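Local coordinates for microcin B17-processing protein McbD (Escherichia coli str. K-12 substr. MG1655, PDB 6GRH) that is required to convert the inactive microcin B17 precursor McbA into the active antibiotic peptide, and belongs to the YcaO cyclodehydratase family, at residues A126-L131 with K141-R146; N66-G71 with K109-F114; K182-I187 with D215-G220; H224-L229 with N249-A254; S237-S242 with S292-E297. The protein carries 1 engineered substitution. All coordinates share one frame; numbering follows the deposited sequence. Where two conformers were deposited one is given.

Contact 1 of 5, residues A126-L131 with K141-R146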
# COMPACT_ATOMS: atom_id res chain seq x y z
N ALA E 126 -30.51 -6.02 46.11
CA ALA E 126 -29.59 -6.43 45.06
C ALA E 126 -30.09 -7.65 44.29
O ALA E 126 -29.80 -7.79 43.08
CB ALA E 126 -28.22 -6.71 45.65
N VAL E 127 -30.84 -8.53 44.97
CA VAL E 127 -31.36 -9.75 44.36
C VAL E 127 -32.22 -9.50 43.10
O VAL E 127 -32.32 -10.35 42.21
CB VAL E 127 -32.12 -10.60 45.39
CG1 VAL E 127 -33.49 -9.98 45.71
CG2 VAL E 127 -32.25 -12.04 44.92
N ILE E 128 -32.86 -8.34 43.04
CA ILE E 128 -33.66 -7.96 41.88
C ILE E 128 -32.79 -7.59 40.65
O ILE E 128 -33.22 -7.78 39.51
CB ILE E 128 -34.64 -6.82 42.24
CG1 ILE E 128 -35.55 -7.29 43.39
CG2 ILE E 128 -35.51 -6.43 41.04
CD1 ILE E 128 -36.31 -6.17 44.05
N ILE E 129 -31.59 -7.08 40.90
CA ILE E 129 -30.75 -6.46 39.87
C ILE E 129 -29.66 -7.36 39.31
O ILE E 129 -29.42 -7.37 38.10
CB ILE E 129 -30.15 -5.17 40.44
CG1 ILE E 129 -31.02 -4.01 39.98
CG2 ILE E 129 -28.71 -4.97 39.99
CD1 ILE E 129 -31.42 -3.04 41.06
N ALA E 130 -29.00 -8.12 40.18
CA ALA E 130 -27.89 -8.98 39.78
C ALA E 130 -28.41 -10.27 39.11
O ALA E 130 -29.27 -10.93 39.67
CB ALA E 130 -27.07 -9.32 41.01
N LEU E 131 -27.92 -10.62 37.92
CA LEU E 131 -28.44 -11.80 37.23
C LEU E 131 -27.71 -13.09 37.60
O LEU E 131 -28.29 -14.18 37.50
CB LEU E 131 -28.51 -11.55 35.72
CG LEU E 131 -29.79 -10.79 35.34
CD1 LEU E 131 -30.59 -10.34 36.55
CD2 LEU E 131 -29.46 -9.60 34.48
N LYS E 141 -34.16 -17.15 47.81
CA LYS E 141 -35.41 -17.74 48.29
C LYS E 141 -36.58 -16.74 48.20
O LYS E 141 -37.72 -17.15 47.97
CB LYS E 141 -35.25 -18.36 49.71
CG LYS E 141 -34.82 -17.38 50.81
CD LYS E 141 -34.62 -18.06 52.17
N PHE E 142 -36.28 -15.45 48.35
CA PHE E 142 -37.29 -14.38 48.28
C PHE E 142 -37.65 -13.97 46.85
O PHE E 142 -38.71 -13.41 46.63
CB PHE E 142 -36.80 -13.13 49.04
CG PHE E 142 -36.65 -13.36 50.52
CD1 PHE E 142 -37.73 -13.17 51.38
CD2 PHE E 142 -35.44 -13.77 51.06
CE1 PHE E 142 -37.61 -13.40 52.75
CE2 PHE E 142 -35.31 -14.01 52.44
CZ PHE E 142 -36.39 -13.82 53.28
N TYR E 143 -36.75 -14.23 45.91
CA TYR E 143 -36.85 -13.68 44.56
C TYR E 143 -36.00 -14.53 43.62
O TYR E 143 -34.89 -14.13 43.26
CB TYR E 143 -36.42 -12.21 44.55
CG TYR E 143 -36.72 -11.48 43.27
CD1 TYR E 143 -37.99 -10.98 43.01
CD2 TYR E 143 -35.75 -11.30 42.29
CE1 TYR E 143 -38.27 -10.30 41.82
CE2 TYR E 143 -36.02 -10.65 41.10
CZ TYR E 143 -37.28 -10.14 40.87
OH TYR E 143 -37.52 -9.51 39.68
N PRO E 144 -36.51 -15.72 43.26
CA PRO E 144 -35.67 -16.68 42.53
C PRO E 144 -35.55 -16.42 41.04
O PRO E 144 -34.56 -16.85 40.44
CB PRO E 144 -36.36 -18.03 42.78
CG PRO E 144 -37.80 -17.68 43.02
CD PRO E 144 -37.79 -16.33 43.68
N ASP E 145 -36.54 -15.74 40.45
CA ASP E 145 -36.57 -15.45 39.01
C ASP E 145 -36.20 -13.99 38.73
O ASP E 145 -36.88 -13.07 39.16
CB ASP E 145 -37.95 -15.78 38.44
CG ASP E 145 -38.32 -17.25 38.63
OD1 ASP E 145 -37.51 -18.13 38.29
OD2 ASP E 145 -39.41 -17.56 39.14
N ARG E 146 -35.09 -13.79 38.01
CA ARG E 146 -34.54 -12.48 37.66
C ARG E 146 -34.44 -12.35 36.13
O ARG E 146 -34.32 -13.34 35.42
CB ARG E 146 -33.10 -12.35 38.17
CG ARG E 146 -32.88 -12.13 39.66
CD ARG E 146 -33.00 -13.34 40.55
NE ARG E 146 -32.53 -14.58 39.95
CZ ARG E 146 -31.25 -14.97 39.84
NH1 ARG E 146 -30.24 -14.22 40.28
NH2 ARG E 146 -30.99 -16.15 39.27
O HOH W 1 -30.01 -12.01 42.05
O HOH W 2 -35.20 -9.12 38.13
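Y143 lays its ring against V127 and I128, inside the long loop that joins strand 121-125 to strand 151-154 and folds back on itself here. Residues 126-129 form a helix-like turn in which A126 O accepts from both I129 N and A130 N, and the second limb packs on the outside of that turn. I128 stands at about a right angle to Y143 and sets CG1 over the centre of the ring, 4.0 Å from the centroid and 8° off the ring normal, a CH-pi contact. Its other branch, CG2, lies near the phenol end. V127 meets the root of the same side chain instead, CG1 lying 3.9 Å from Y143 CB. F92 and I95 of helix 82-95 also touch Y143, so the ring belongs to the buried core of this region. R146 CG, set beside its own backbone N and anti to the carbonyl carbon (chi1 -75°), comes to 3.2 Å from V127 O, and beyond it the chain bends at chi2 and chi3. Its guanidinium is held chiefly by the intervening loop, through N133 OD1 and D132 O. A water in the plane of that group accepts from R146 NH1 at 2.8 Å and donates to V127 O and A130 O.

Contact 2 of 5, residues N66-G71 with K109-F114; sequences NEIVTG and KTVRAF
T70 and G71 lie across K109 and T110, near the beginning of strand 108-115, the short segments running 102° apart. The one direct hydrogen bond is between backbones: G71 N donates to T110 O at 2.9 Å and is almost straight, with an angle of 170° at the hydrogen. T70 fits in beside it. Its CB approaches the same T110 O to 3.3 Å, and its two branches go to K109, whose side chain it crosses at about a right angle. CG2, which lies beside the backbone N of T70 and anti to its carbonyl carbon, packs on K109 CB at 3.7 Å. OG1, set between N and C, comes instead to 3.7 Å from K109 CD, which the bend at chi2 (-67°) has folded back toward the threonine. T110 OG1 is near G71 C, and its weak bonds go to G72 O and E123 OE2. Further back, I68 CG2 reaches V111 CG1 at 4.2 Å, next to Y341 of strand 339-347. Beyond this pair a water accepts from R112 NH2, in the plane of the guanidinium, and donates to V69 O. The McbB chain lies against the loop, where its R199 forms a salt bridge with E67. The arrangement is a loop leaving helix 47-66 and crossing a strand of an antiparallel sheet, just before it joins that sheet as strand 73-74.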
# COMPACT_ATOMS: atom_id res chain seq x y z
N ASN E 66 -22.35 -10.20 35.31
CA ASN E 66 -20.99 -10.63 35.71
C ASN E 66 -20.32 -9.76 36.73
O ASN E 66 -19.26 -10.18 37.24
CB ASN E 66 -20.03 -10.63 34.53
CG ASN E 66 -20.43 -11.54 33.39
OD1 ASN E 66 -20.04 -11.27 32.26
ND2 ASN E 66 -21.16 -12.62 33.66
N GLU E 67 -20.83 -8.56 36.99
CA GLU E 67 -20.00 -7.51 37.61
C GLU E 67 -20.56 -6.76 38.83
O GLU E 67 -19.85 -5.88 39.34
CB GLU E 67 -19.59 -6.49 36.56
CG GLU E 67 -18.66 -7.03 35.50
CD GLU E 67 -18.26 -5.96 34.48
OE1 GLU E 67 -18.92 -4.90 34.38
OE2 GLU E 67 -17.28 -6.19 33.73
N ILE E 68 -21.75 -7.12 39.31
CA ILE E 68 -22.34 -6.39 40.43
C ILE E 68 -21.67 -6.82 41.74
O ILE E 68 -21.56 -8.02 42.01
CB ILE E 68 -23.86 -6.62 40.60
CG1 ILE E 68 -24.64 -6.45 39.29
CG2 ILE E 68 -24.42 -5.70 41.70
CD1 ILE E 68 -25.06 -5.04 38.94
N VAL E 69 -21.26 -5.84 42.55
CA VAL E 69 -20.88 -6.07 43.95
C VAL E 69 -21.80 -5.22 44.81
O VAL E 69 -21.98 -4.03 44.56
CB VAL E 69 -19.39 -5.76 44.24
CG1 VAL E 69 -19.06 -5.92 45.73
CG2 VAL E 69 -18.49 -6.69 43.40
N THR E 70 -22.41 -5.84 45.82
CA THR E 70 -23.41 -5.17 46.67
C THR E 70 -22.76 -4.30 47.73
O THR E 70 -21.62 -4.49 48.09
CB THR E 70 -24.33 -6.17 47.37
OG1 THR E 70 -23.55 -7.05 48.20
CG2 THR E 70 -25.05 -6.99 46.32
N GLY E 71 -23.52 -3.34 48.23
CA GLY E 71 -22.94 -2.30 49.06
C GLY E 71 -23.21 -2.45 50.53
O GLY E 71 -23.02 -1.48 51.28
N LYS E 109 -29.06 -8.00 50.68
CA LYS E 109 -27.94 -7.32 50.05
C LYS E 109 -28.52 -6.09 49.32
O LYS E 109 -29.62 -6.16 48.79
CB LYS E 109 -27.22 -8.25 49.08
CG LYS E 109 -26.61 -9.51 49.70
CD LYS E 109 -25.46 -9.17 50.63
CE LYS E 109 -24.72 -10.41 51.10
NZ LYS E 109 -23.70 -10.87 50.12
N THR E 110 -27.80 -4.98 49.37
CA THR E 110 -28.28 -3.70 48.87
C THR E 110 -27.50 -3.22 47.65
O THR E 110 -26.33 -3.55 47.44
CB THR E 110 -28.12 -2.61 49.94
OG1 THR E 110 -26.76 -2.59 50.39
CG2 THR E 110 -29.03 -2.88 51.12
N VAL E 111 -28.19 -2.44 46.83
CA VAL E 111 -27.57 -1.62 45.80
C VAL E 111 -28.16 -0.22 45.84
O VAL E 111 -29.30 -0.03 46.27
CB VAL E 111 -27.74 -2.17 44.37
CG1 VAL E 111 -26.96 -3.46 44.21
CG2 VAL E 111 -29.21 -2.38 44.00
N ARG E 112 -27.37 0.73 45.34
CA ARG E 112 -27.71 2.14 45.34
C ARG E 112 -28.89 2.39 44.38
O ARG E 112 -29.02 1.71 43.36
CB ARG E 112 -26.48 2.99 45.00
CG ARG E 112 -26.07 2.94 43.53
CD ARG E 112 -24.74 3.60 43.25
NE ARG E 112 -23.61 2.81 43.69
CZ ARG E 112 -23.14 1.73 43.05
NH1 ARG E 112 -23.71 1.25 41.94
NH2 ARG E 112 -22.08 1.10 43.55
N ALA E 113 -29.74 3.35 44.72
CA ALA E 113 -30.81 3.77 43.83
C ALA E 113 -31.30 5.16 44.20
O ALA E 113 -31.00 5.67 45.29
CB ALA E 113 -31.96 2.78 43.88
N PHE E 114 -32.04 5.78 43.30
CA PHE E 114 -32.82 6.96 43.68
C PHE E 114 -34.23 6.86 43.16
O PHE E 114 -34.49 6.19 42.16
CB PHE E 114 -32.13 8.26 43.22
CG PHE E 114 -31.90 8.37 41.74
CD1 PHE E 114 -32.89 8.90 40.89
CD2 PHE E 114 -30.68 8.02 41.18
CE1 PHE E 114 -32.66 9.04 39.53
CE2 PHE E 114 -30.46 8.15 39.82
CZ PHE E 114 -31.45 8.67 38.99
O HOH W 3 -20.42 -1.49 43.57

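Contact 3 of 5, residues K182-I187 with D215-G220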
# COMPACT_ATOMS: atom_id res chain seq x y z
N LYS E 182 -55.56 -7.04 25.11
CA LYS E 182 -56.07 -5.73 24.68
C LYS E 182 -54.96 -4.86 24.07
O LYS E 182 -53.88 -4.71 24.66
CB LYS E 182 -56.70 -5.00 25.88
CG LYS E 182 -58.07 -5.55 26.25
CD LYS E 182 -58.45 -5.21 27.68
CE LYS E 182 -59.58 -6.12 28.14
NZ LYS E 182 -59.88 -5.98 29.60
N ALA E 183 -55.24 -4.31 22.89
CA ALA E 183 -54.37 -3.38 22.18
C ALA E 183 -55.15 -2.11 21.89
O ALA E 183 -56.39 -2.12 21.86
CB ALA E 183 -53.88 -4.01 20.89
N ASN E 184 -54.45 -1.01 21.65
CA ASN E 184 -55.14 0.26 21.36
C ASN E 184 -55.63 0.32 19.92
O ASN E 184 -56.78 0.64 19.67
CB ASN E 184 -54.25 1.45 21.66
CG ASN E 184 -53.73 1.43 23.09
OD1 ASN E 184 -54.52 1.37 24.04
ND2 ASN E 184 -52.41 1.44 23.24
N THR E 185 -54.75 -0.01 18.99
CA THR E 185 -55.08 0.07 17.57
C THR E 185 -54.17 -0.86 16.80
O THR E 185 -53.15 -1.32 17.32
CB THR E 185 -54.89 1.52 17.06
OG1 THR E 185 -55.77 1.78 15.96
CG2 THR E 185 -53.45 1.74 16.63
N GLU E 186 -54.58 -1.15 15.57
CA GLU E 186 -53.78 -1.91 14.62
C GLU E 186 -53.27 -0.92 13.55
O GLU E 186 -54.02 -0.08 13.06
CB GLU E 186 -54.59 -3.03 13.99
CG GLU E 186 -53.77 -3.88 13.02
CD GLU E 186 -54.52 -5.06 12.44
OE1 GLU E 186 -55.57 -5.45 12.99
OE2 GLU E 186 -54.00 -5.63 11.45
N ILE E 187 -51.99 -1.04 13.19
CA ILE E 187 -51.41 -0.29 12.06
C ILE E 187 -51.46 -1.19 10.85
O ILE E 187 -51.15 -2.38 10.96
CB ILE E 187 -49.93 0.05 12.28
CG1 ILE E 187 -49.70 0.75 13.62
CG2 ILE E 187 -49.38 0.87 11.11
CD1 ILE E 187 -50.57 1.93 13.85
N ASP E 215 -50.37 -1.29 18.24
CA ASP E 215 -50.00 -0.38 19.31
C ASP E 215 -50.54 -0.97 20.62
O ASP E 215 -51.75 -0.99 20.83
CB ASP E 215 -50.59 1.02 19.04
CG ASP E 215 -50.14 2.07 20.06
OD1 ASP E 215 -50.25 1.83 21.28
OD2 ASP E 215 -49.69 3.15 19.63
N ILE E 216 -49.63 -1.45 21.49
CA ILE E 216 -50.00 -2.04 22.78
C ILE E 216 -49.64 -1.16 23.98
O ILE E 216 -49.64 -1.64 25.10
CB ILE E 216 -49.38 -3.45 22.97
CG1 ILE E 216 -47.85 -3.40 22.92
CG2 ILE E 216 -49.92 -4.42 21.94
CD1 ILE E 216 -47.19 -4.54 23.65
N THR E 217 -49.36 0.13 23.75
CA THR E 217 -48.97 1.05 24.82
C THR E 217 -49.88 0.93 26.04
O THR E 217 -51.08 0.87 25.87
CB THR E 217 -49.09 2.49 24.31
OG1 THR E 217 -48.51 2.56 23.01
CG2 THR E 217 -48.42 3.47 25.27
N LEU E 218 -49.32 0.93 27.26
CA LEU E 218 -50.13 0.96 28.48
C LEU E 218 -51.22 2.02 28.31
O LEU E 218 -50.91 3.12 27.86
CB LEU E 218 -49.31 1.35 29.70
CG LEU E 218 -48.41 0.30 30.35
CD1 LEU E 218 -47.78 0.89 31.59
CD2 LEU E 218 -49.19 -0.94 30.69
N PRO E 219 -52.48 1.67 28.61
CA PRO E 219 -53.60 2.62 28.44
C PRO E 219 -53.39 3.96 29.13
O PRO E 219 -52.96 4.02 30.29
CB PRO E 219 -54.78 1.87 29.05
CG PRO E 219 -54.47 0.46 28.67
CD PRO E 219 -52.99 0.30 28.84
N GLY E 220 -53.63 5.04 28.39
CA GLY E 220 -53.49 6.39 28.92
C GLY E 220 -52.06 6.91 28.92
O GLY E 220 -51.86 8.08 29.16
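The backbones of N184 and T185 meet D215 through two hydrogen bonds: N184 N donates to D215 O at 2.8 Å, close to the line of the C=O bond, and D215 N donates to T185 O at 2.9 Å. N184 then adds its side chain. With CG beside its own backbone N and anti to the carbonyl carbon (chi1 -55°), the amide swings over the start of segment 215-220, and ND2 gives one hydrogen to D215 OD1 at 2.9 Å and the other to T217 O at 3.0 Å. Both acceptors lie near the amide plane. T217 O is met on a lone pair, whereas D215 OD1 is approached from above its carboxylate, whose plane is turned 66° from the amide. The same OD1 also accepts from T217 N, which closes an Asx turn, and from T217 OG1 at 2.6 Å. This turn ends strand 210-215, next to the interruption in strand 182-187, its antiparallel neighbour in the mixed sheet. Three donors on OD1, with OD2 paired to H224 ND1, hold the buried carboxylate firmly and would be expected to favour its ionised form. T217 OG1 accepts in turn from A225 N, tying the turn to the next strand. T185 N is buried here without a partner. Next to the backbone bonds, A183 CB packs on I216 CG2 at 4.1 Å, where Y177 of helix 157-180 also touches I216.

Contact 4 of 5, residues H224-L229 with N249-A254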
# COMPACT_ATOMS: atom_id res chain seq x y z
N HIS E 224 -45.61 5.46 22.34
CA HIS E 224 -46.15 4.35 21.57
C HIS E 224 -45.27 3.13 21.72
O HIS E 224 -44.07 3.19 21.41
CB HIS E 224 -46.27 4.75 20.09
CG HIS E 224 -47.19 5.91 19.86
ND1 HIS E 224 -48.55 5.77 19.72
CD2 HIS E 224 -46.94 7.24 19.81
CE1 HIS E 224 -49.11 6.96 19.56
NE2 HIS E 224 -48.15 7.87 19.62
N ALA E 225 -45.84 2.05 22.24
CA ALA E 225 -45.19 0.73 22.26
C ALA E 225 -45.76 -0.04 21.10
O ALA E 225 -46.95 -0.33 21.07
CB ALA E 225 -45.47 0.01 23.55
N VAL E 226 -44.94 -0.34 20.11
CA VAL E 226 -45.43 -1.00 18.91
C VAL E 226 -44.92 -2.43 18.87
O VAL E 226 -43.72 -2.65 18.95
CB VAL E 226 -45.02 -0.22 17.65
CG1 VAL E 226 -45.42 -0.98 16.40
CG2 VAL E 226 -45.71 1.15 17.66
N LEU E 227 -45.85 -3.38 18.75
CA LEU E 227 -45.55 -4.80 18.71
C LEU E 227 -45.74 -5.24 17.28
O LEU E 227 -46.82 -5.05 16.73
CB LEU E 227 -46.51 -5.59 19.61
CG LEU E 227 -46.29 -7.11 19.70
CD1 LEU E 227 -44.98 -7.45 20.36
CD2 LEU E 227 -47.46 -7.74 20.45
N THR E 228 -44.70 -5.80 16.68
CA THR E 228 -44.77 -6.37 15.34
C THR E 228 -44.77 -7.89 15.52
O THR E 228 -44.01 -8.42 16.33
CB THR E 228 -43.59 -5.94 14.45
OG1 THR E 228 -42.40 -5.84 15.24
CG2 THR E 228 -43.85 -4.60 13.77
N LEU E 229 -45.62 -8.56 14.76
CA LEU E 229 -45.80 -10.01 14.83
C LEU E 229 -45.69 -10.58 13.44
O LEU E 229 -46.21 -10.00 12.49
CB LEU E 229 -47.17 -10.34 15.42
CG LEU E 229 -47.38 -9.98 16.89
CD1 LEU E 229 -48.81 -10.30 17.29
CD2 LEU E 229 -46.39 -10.70 17.80
N ASN E 249 -41.44 8.02 21.63
CA ASN E 249 -42.42 9.13 21.61
C ASN E 249 -43.15 9.21 20.28
O ASN E 249 -44.34 9.47 20.23
CB ASN E 249 -41.74 10.48 21.86
CG ASN E 249 -41.37 10.68 23.31
OD1 ASN E 249 -42.02 10.15 24.21
ND2 ASN E 249 -40.30 11.46 23.54
N SER E 250 -42.39 9.03 19.21
CA SER E 250 -42.88 9.01 17.84
C SER E 250 -43.42 7.62 17.49
O SER E 250 -42.71 6.63 17.65
CB SER E 250 -41.73 9.39 16.88
OG SER E 250 -42.00 9.02 15.53
N LEU E 251 -44.62 7.56 16.95
CA LEU E 251 -45.21 6.33 16.45
C LEU E 251 -44.36 5.74 15.33
O LEU E 251 -44.05 4.53 15.34
CB LEU E 251 -46.63 6.56 15.96
CG LEU E 251 -47.36 5.40 15.28
CD1 LEU E 251 -47.34 4.13 16.12
CD2 LEU E 251 -48.78 5.84 14.95
N LYS E 252 -43.94 6.59 14.40
CA LYS E 252 -43.08 6.12 13.30
C LYS E 252 -41.77 5.50 13.81
O LYS E 252 -41.39 4.43 13.35
CB LYS E 252 -42.78 7.26 12.33
CG LYS E 252 -41.83 6.87 11.22
CD LYS E 252 -41.43 8.09 10.41
CE LYS E 252 -42.29 8.23 9.19
NZ LYS E 252 -41.83 7.29 8.14
N LYS E 253 -41.09 6.20 14.73
CA LYS E 253 -39.86 5.73 15.31
C LYS E 253 -40.07 4.40 16.00
O LYS E 253 -39.29 3.49 15.82
CB LYS E 253 -39.29 6.76 16.29
CG LYS E 253 -38.03 6.29 16.99
CD LYS E 253 -37.11 7.40 17.46
CE LYS E 253 -35.90 6.78 18.18
NZ LYS E 253 -34.85 7.78 18.55
N ALA E 254 -41.15 4.28 16.79
CA ALA E 254 -41.42 3.03 17.50
C ALA E 254 -41.64 1.89 16.50
O ALA E 254 -41.09 0.80 16.67
CB ALA E 254 -42.62 3.17 18.43
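H224 holds CG anti to its carbonyl carbon (chi1 -61°), which brings the root of the imidazole against the first turn of the helix, and L251 holds CG anti to its backbone N (chi1 174°), the carbon from which CD1 reaches V226. L251 CB lies over one face of the H224 ring, offset toward the rim, 4.0 Å from the centroid and 13° off the normal, a CH-pi contact. At the edge of the ring and in its plane, H224 CD2 comes to 3.5 Å from N249 O. Both ring nitrogens are occupied, NE2 by S323 OG and ND1 by D215 OD2, so the imidazole is fixed in rotation as well as packed. The helix 251-275 begins here, with S250 as its N-cap: S250 OG accepts from K253 N at 3.1 Å. The helix follows the antiparallel pair of strands 224-231 and 241-248 and returns to lie on their sheet. Two residues along the strand from H224, and likewise directed at the helix, V226 places CG2 between two helix residues, 3.7 Å from L251 CD1 and 3.8 Å from A254 CB. V226 and L251 meet at about a right angle. A254 presses closest on the backbone, its CB 3.3 Å from H224 O.

Contact 5 of 5, residues S237-S242 with S292-E297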
# COMPACT_ATOMS: atom_id res chain seq x y z
N SER E 237 -39.53 -22.51 5.25
CA SER E 237 -39.09 -21.47 6.19
C SER E 237 -38.71 -22.08 7.54
O SER E 237 -39.48 -22.86 8.10
CB SER E 237 -40.18 -20.42 6.42
OG SER E 237 -40.50 -19.75 5.21
N ARG E 238 -37.54 -21.72 8.07
CA ARG E 238 -37.11 -22.15 9.39
C ARG E 238 -37.78 -21.34 10.49
O ARG E 238 -38.06 -21.87 11.57
CB ARG E 238 -35.59 -22.04 9.54
CG ARG E 238 -34.81 -23.13 8.81
CD ARG E 238 -34.45 -22.75 7.38
NE ARG E 238 -33.39 -23.62 6.84
CZ ARG E 238 -32.71 -23.42 5.71
NH1 ARG E 238 -32.93 -22.34 4.94
NH2 ARG E 238 -31.78 -24.30 5.34
N ILE E 239 -38.03 -20.06 10.24
CA ILE E 239 -38.72 -19.22 11.21
C ILE E 239 -40.21 -19.21 10.90
O ILE E 239 -40.64 -18.67 9.88
CB ILE E 239 -38.18 -17.78 11.23
CG1 ILE E 239 -36.66 -17.76 11.45
CG2 ILE E 239 -38.90 -16.94 12.27
CD1 ILE E 239 -36.16 -18.44 12.71
N LYS E 240 -40.99 -19.82 11.80
CA LYS E 240 -42.43 -19.87 11.67
C LYS E 240 -43.10 -18.69 12.37
O LYS E 240 -44.26 -18.38 12.07
CB LYS E 240 -42.96 -21.17 12.29
CG LYS E 240 -42.24 -22.45 11.86
CD LYS E 240 -42.27 -22.65 10.35
CE LYS E 240 -41.71 -24.02 9.99
NZ LYS E 240 -41.71 -24.23 8.52
N TYR E 241 -42.39 -18.07 13.30
CA TYR E 241 -42.91 -17.02 14.15
C TYR E 241 -41.78 -16.11 14.59
O TYR E 241 -40.69 -16.59 14.91
CB TYR E 241 -43.62 -17.61 15.39
CG TYR E 241 -43.88 -16.63 16.53
CD1 TYR E 241 -44.90 -15.70 16.46
CD2 TYR E 241 -43.09 -16.64 17.68
CE1 TYR E 241 -45.14 -14.80 17.49
CE2 TYR E 241 -43.31 -15.75 18.71
CZ TYR E 241 -44.34 -14.81 18.62
OH TYR E 241 -44.57 -13.91 19.66
N SER E 242 -42.04 -14.80 14.63
CA SER E 242 -41.10 -13.88 15.28
C SER E 242 -41.84 -12.64 15.73
O SER E 242 -43.00 -12.43 15.40
CB SER E 242 -39.94 -13.53 14.34
OG SER E 242 -38.91 -12.91 15.07
N SER E 292 -38.69 -22.61 21.52
CA SER E 292 -39.83 -23.55 21.55
C SER E 292 -41.15 -22.90 21.10
O SER E 292 -42.11 -23.61 20.78
CB SER E 292 -39.99 -24.17 22.93
OG SER E 292 -40.66 -23.28 23.81
N CYS E 293 -41.22 -21.57 21.10
CA CYS E 293 -42.36 -20.81 20.54
C CYS E 293 -42.29 -20.54 19.02
O CYS E 293 -43.21 -19.91 18.46
CB CYS E 293 -42.51 -19.47 21.28
SG CYS E 293 -42.93 -19.63 23.03
N ASN E 294 -41.22 -20.99 18.36
CA ASN E 294 -41.06 -20.83 16.90
C ASN E 294 -41.99 -21.79 16.17
O ASN E 294 -41.58 -22.82 15.63
CB ASN E 294 -39.58 -21.06 16.47
CG ASN E 294 -39.37 -20.95 14.96
OD1 ASN E 294 -40.09 -20.24 14.27
ND2 ASN E 294 -38.40 -21.67 14.46
N LYS E 295 -43.27 -21.43 16.16
CA LYS E 295 -44.30 -22.19 15.46
C LYS E 295 -45.47 -21.26 15.14
O LYS E 295 -45.72 -20.29 15.85
CB LYS E 295 -44.76 -23.41 16.26
CG LYS E 295 -45.11 -23.14 17.71
CD LYS E 295 -45.04 -24.41 18.56
CE LYS E 295 -44.99 -24.09 20.04
NZ LYS E 295 -46.32 -23.90 20.67
N TYR E 296 -46.16 -21.57 14.06
CA TYR E 296 -47.24 -20.73 13.57
C TYR E 296 -48.31 -20.46 14.64
O TYR E 296 -48.88 -19.37 14.68
CB TYR E 296 -47.85 -21.35 12.32
CG TYR E 296 -48.82 -20.45 11.60
CD1 TYR E 296 -48.37 -19.27 10.99
CD2 TYR E 296 -50.18 -20.78 11.48
CE1 TYR E 296 -49.26 -18.44 10.32
CE2 TYR E 296 -51.06 -19.95 10.82
CZ TYR E 296 -50.59 -18.78 10.24
OH TYR E 296 -51.45 -17.95 9.57
N GLU E 297 -48.55 -21.44 15.52
CA GLU E 297 -49.56 -21.33 16.58
C GLU E 297 -49.29 -20.20 17.58
O GLU E 297 -50.23 -19.71 18.22
CB GLU E 297 -49.76 -22.64 17.37
CG GLU E 297 -49.96 -23.91 16.53
CD GLU E 297 -48.64 -24.60 16.20
OE1 GLU E 297 -48.04 -24.32 15.12
OE2 GLU E 297 -48.18 -25.42 17.04
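N294 joins the two segments by hydrogen-bonding its amide to backbone groups of R238, K240 and Y241. From CB the chain extends with CG anti to the backbone N (chi1 178°), which carries CG out to K240 N and R238 O, each 3.7 Å away. At the tip the two amide atoms divide the work. OD1 accepts from K240 N at 2.7 Å, in the carbonyl plane and on a lone pair, and from Y241 N at 3.3 Å, nearly in line with its own C=O. ND2 donates to R238 O at 2.9 Å, in the amide plane and almost straight at 171°. The residue sits at the centre of an inverse gamma turn, in which K295 N donates to C293 O, between helices 285-292 and 296-304. Around it, K240 CB packs on K295 CA, and Y241 CB lies 3.4 Å from K295 O. Y241 carries its ring on to helix 296-304, its OH bonded to P394 O. The guanidinium of R238 leads away, its NH1 bonded to S2 O of a McbC chain. Because the oxygen takes two N-H groups and the nitrogen serves a carbonyl, the amide can be oriented only one way, and one asparagine satisfies three backbone groups in the approach to strand 241-248.

Contacts 1 and 2 touch each other in the part of the chain built round strand 108-115: A126 N bonds to K109 O, and A126 CB packs on T70. Contacts 3, 4 and 5 all reach the mixed sheet that includes strands 210-215, 224-231 and 241-248. Contacts 1, 3 and 4 are buried, whereas 2 and 5 are partly exposed and include residues that meet McbB and McbC, respectively. Their chemistry differs accordingly. Contact 4 is side-chain packing of helix on sheet, without a direct hydrogen bond, contact 1 adds bridging water to ring packing, contact 2 has a single direct backbone bond and a water bridge, and contacts 3 and 5 each depend on an asparagine amide, bonded in one to a carboxylate and carbonyl and in the other to backbone alone.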